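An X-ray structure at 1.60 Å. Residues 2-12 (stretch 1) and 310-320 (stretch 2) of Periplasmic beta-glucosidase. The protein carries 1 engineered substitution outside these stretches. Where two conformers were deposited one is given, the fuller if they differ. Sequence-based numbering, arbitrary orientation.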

# COMPACT_ATOMS: atom_id res chain seq x y z
N ASP A 2 25.44 -13.25 -41.46
CA ASP A 2 25.72 -14.70 -41.30
C ASP A 2 24.78 -15.30 -40.24
O ASP A 2 24.34 -16.44 -40.48
CB ASP A 2 27.17 -14.96 -40.88
CG ASP A 2 28.10 -15.44 -41.98
OD1 ASP A 2 28.46 -14.61 -42.85
OD2 ASP A 2 28.46 -16.64 -41.97
N LYS A 3 24.50 -14.60 -39.14
CA LYS A 3 23.65 -15.14 -38.04
C LYS A 3 22.23 -15.38 -38.56
O LYS A 3 21.70 -16.49 -38.35
CB LYS A 3 23.61 -14.20 -36.83
CG LYS A 3 22.61 -14.58 -35.76
CD LYS A 3 22.78 -13.74 -34.53
CE LYS A 3 21.68 -13.95 -33.52
NZ LYS A 3 21.86 -13.04 -32.37
N GLU A 4 21.61 -14.40 -39.21
CA GLU A 4 20.20 -14.56 -39.66
C GLU A 4 20.17 -15.61 -40.78
O GLU A 4 19.20 -16.35 -40.79
CB GLU A 4 19.49 -13.24 -39.94
CG GLU A 4 18.99 -12.48 -38.69
CD GLU A 4 18.53 -13.17 -37.38
OE1 GLU A 4 19.14 -12.83 -36.31
OE2 GLU A 4 17.51 -13.97 -37.38
N ARG A 5 21.19 -15.73 -41.63
CA ARG A 5 21.25 -16.79 -42.68
C ARG A 5 21.33 -18.16 -42.00
O ARG A 5 20.57 -19.03 -42.39
CB ARG A 5 22.44 -16.62 -43.63
CG ARG A 5 22.39 -15.36 -44.50
CD ARG A 5 23.23 -15.46 -45.77
NE ARG A 5 22.67 -16.51 -46.61
CZ ARG A 5 23.35 -17.47 -47.24
NH1 ARG A 5 24.67 -17.52 -47.17
NH2 ARG A 5 22.70 -18.37 -47.95
N PHE A 6 22.24 -18.32 -41.06
CA PHE A 6 22.48 -19.58 -40.31
C PHE A 6 21.13 -20.00 -39.69
O PHE A 6 20.74 -21.17 -39.83
CB PHE A 6 23.55 -19.42 -39.22
CG PHE A 6 23.83 -20.68 -38.45
CD1 PHE A 6 23.08 -21.00 -37.32
CD2 PHE A 6 24.81 -21.57 -38.85
CE1 PHE A 6 23.28 -22.19 -36.63
CE2 PHE A 6 25.01 -22.77 -38.16
CZ PHE A 6 24.24 -23.08 -37.05
N ILE A 7 20.46 -19.07 -39.03
CA ILE A 7 19.20 -19.38 -38.29
C ILE A 7 18.09 -19.73 -39.28
O ILE A 7 17.37 -20.68 -39.05
CB ILE A 7 18.80 -18.26 -37.31
CG1 ILE A 7 19.84 -18.23 -36.18
CG2 ILE A 7 17.39 -18.48 -36.79
CD1 ILE A 7 19.75 -17.05 -35.25
N ALA A 8 17.96 -18.98 -40.37
CA ALA A 8 16.92 -19.23 -41.39
C ALA A 8 17.19 -20.60 -42.04
O ALA A 8 16.22 -21.32 -42.26
CB ALA A 8 16.92 -18.13 -42.42
N SER A 9 18.44 -20.97 -42.31
CA SER A 9 18.77 -22.25 -42.96
C SER A 9 18.40 -23.36 -41.98
O SER A 9 17.74 -24.35 -42.39
CB SER A 9 20.21 -22.33 -43.38
OG SER A 9 20.60 -23.67 -43.73
N LEU A 10 18.77 -23.21 -40.71
CA LEU A 10 18.42 -24.25 -39.71
C LEU A 10 16.90 -24.36 -39.57
O LEU A 10 16.37 -25.50 -39.57
CB LEU A 10 19.09 -23.96 -38.37
CG LEU A 10 18.78 -24.96 -37.27
CD1 LEU A 10 19.09 -26.38 -37.67
CD2 LEU A 10 19.66 -24.63 -36.08
N MET A 11 16.18 -23.24 -39.44
CA MET A 11 14.71 -23.32 -39.26
C MET A 11 14.00 -23.91 -40.49
O MET A 11 12.99 -24.53 -40.28
CB MET A 11 14.15 -21.93 -38.93
CG MET A 11 14.55 -21.62 -37.52
SD MET A 11 13.83 -20.12 -36.90
CE MET A 11 12.08 -20.53 -36.89
N ALA A 12 14.55 -23.73 -41.68
CA ALA A 12 13.98 -24.32 -42.92
C ALA A 12 14.08 -25.85 -42.85
O ALA A 12 13.38 -26.51 -43.62
CB ALA A 12 14.65 -23.77 -44.18
N ILE A 310 5.01 -19.55 -33.57
CA ILE A 310 6.00 -20.63 -33.31
C ILE A 310 7.36 -20.18 -33.85
O ILE A 310 8.39 -20.37 -33.19
CB ILE A 310 5.55 -21.94 -33.97
CG1 ILE A 310 4.18 -22.39 -33.48
CG2 ILE A 310 6.61 -23.02 -33.83
CD1 ILE A 310 4.21 -22.93 -32.09
N ASP A 311 7.36 -19.64 -35.07
CA ASP A 311 8.64 -19.28 -35.71
C ASP A 311 9.37 -18.20 -34.91
O ASP A 311 10.61 -18.26 -34.84
CB ASP A 311 8.44 -18.86 -37.16
CG ASP A 311 8.09 -20.02 -38.09
OD1 ASP A 311 8.23 -21.18 -37.66
OD2 ASP A 311 7.68 -19.72 -39.25
N ARG A 312 8.63 -17.23 -34.37
CA ARG A 312 9.24 -16.09 -33.62
C ARG A 312 9.94 -16.68 -32.41
O ARG A 312 11.11 -16.35 -32.17
CB ARG A 312 8.15 -15.13 -33.18
CG ARG A 312 8.65 -13.95 -32.35
CD ARG A 312 7.52 -13.42 -31.48
NE ARG A 312 7.46 -14.25 -30.24
CZ ARG A 312 6.36 -14.79 -29.73
NH1 ARG A 312 5.18 -14.62 -30.35
NH2 ARG A 312 6.44 -15.49 -28.61
N ALA A 313 9.23 -17.55 -31.70
CA ALA A 313 9.65 -18.13 -30.42
C ALA A 313 10.89 -18.98 -30.65
O ALA A 313 11.92 -18.84 -29.97
CB ALA A 313 8.52 -18.88 -29.79
N CYS A 314 10.84 -19.85 -31.68
CA CYS A 314 11.97 -20.72 -32.01
C CYS A 314 13.20 -19.92 -32.46
O CYS A 314 14.30 -20.19 -31.99
CB CYS A 314 11.52 -21.68 -33.10
SG CYS A 314 12.82 -22.85 -33.53
N ARG A 315 13.02 -18.91 -33.31
CA ARG A 315 14.13 -18.08 -33.77
C ARG A 315 14.84 -17.45 -32.57
O ARG A 315 16.05 -17.45 -32.54
CB ARG A 315 13.67 -16.99 -34.73
CG ARG A 315 14.75 -16.00 -35.15
CD ARG A 315 14.79 -14.76 -34.23
NE ARG A 315 16.05 -14.02 -34.33
CZ ARG A 315 16.57 -13.24 -33.38
NH1 ARG A 315 15.99 -13.08 -32.20
NH2 ARG A 315 17.74 -12.65 -33.61
N ASP A 316 14.07 -17.01 -31.57
CA ASP A 316 14.69 -16.37 -30.40
C ASP A 316 15.52 -17.39 -29.62
O ASP A 316 16.61 -17.02 -29.13
CB ASP A 316 13.62 -15.68 -29.55
CG ASP A 316 12.97 -14.46 -30.17
OD1 ASP A 316 13.49 -13.99 -31.21
OD2 ASP A 316 11.92 -14.01 -29.62
N VAL A 317 15.05 -18.63 -29.48
CA VAL A 317 15.85 -19.64 -28.76
C VAL A 317 17.15 -19.91 -29.55
O VAL A 317 18.23 -19.96 -28.94
CB VAL A 317 15.03 -20.92 -28.55
CG1 VAL A 317 15.92 -22.02 -27.98
CG2 VAL A 317 13.85 -20.63 -27.61
N LEU A 318 17.03 -20.11 -30.86
CA LEU A 318 18.19 -20.46 -31.69
C LEU A 318 19.18 -19.31 -31.68
O LEU A 318 20.39 -19.56 -31.60
CB LEU A 318 17.72 -20.80 -33.11
CG LEU A 318 16.83 -22.04 -33.24
CD1 LEU A 318 16.47 -22.22 -34.71
CD2 LEU A 318 17.48 -23.28 -32.67
N ALA A 319 18.69 -18.10 -31.70
CA ALA A 319 19.58 -16.92 -31.72
C ALA A 319 20.33 -16.83 -30.39
O ALA A 319 21.49 -16.46 -30.39
CB ALA A 319 18.81 -15.68 -32.00
N ALA A 320 19.71 -17.16 -29.26
CA ALA A 320 20.42 -17.16 -27.97
C ALA A 320 21.53 -18.20 -27.98
O ALA A 320 22.66 -17.93 -27.53
CB ALA A 320 19.46 -17.40 -26.85

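Both stretches are helical, held by i to i+4 backbone hydrogen bonds, and their axes approach to 10.3 Å at 125° between N-to-C directions, an oblique, more antiparallel than parallel crossing. The nearest CA atoms, those of Ile7 and Leu318, lie 6.8 Å apart, and the contact buries 440 Å² in all.

Along stretch 1, Lys3 comes first. Its all-t chain carries CE to 3.7 Å from Ala319 CB, an aliphatic contact, while Lys3 NZ lies 4.3 Å from Arg315 NH2, like charges close together; this amine finds its hydrogen bond elsewhere in the structure. Glu4 supplies a negative charge to Arg315. Its CA-to-CB bond points sideways, yet its carboxylate meets the guanidinium edge: Arg315 NH2 donates to Glu4 OE1 at 3.0 Å and 173°, and Arg315 NE donates weakly to Glu4 OE2 at 3.4 Å, a two-pronged salt bridge. Arg315 NH1 also bonds Asp316 OD1 at 2.8 Å, within its own helix.

One turn on, buried Ile7 places CD1 3.5 Å from Ala319 CA and 3.7 Å from Ala319 CB, an apolar contact that includes the backbone carbon. Leu10 adds a looser apolar contact, its CD2 4.2 Å from Leu318 CD1. Met11 gives up the most area in stretch 1: its CG touches Leu318 CD1 at 3.5 Å, its SD lies 3.7 Å from Arg315 CA, and its CE reaches Cys314 CB at 4.0 Å.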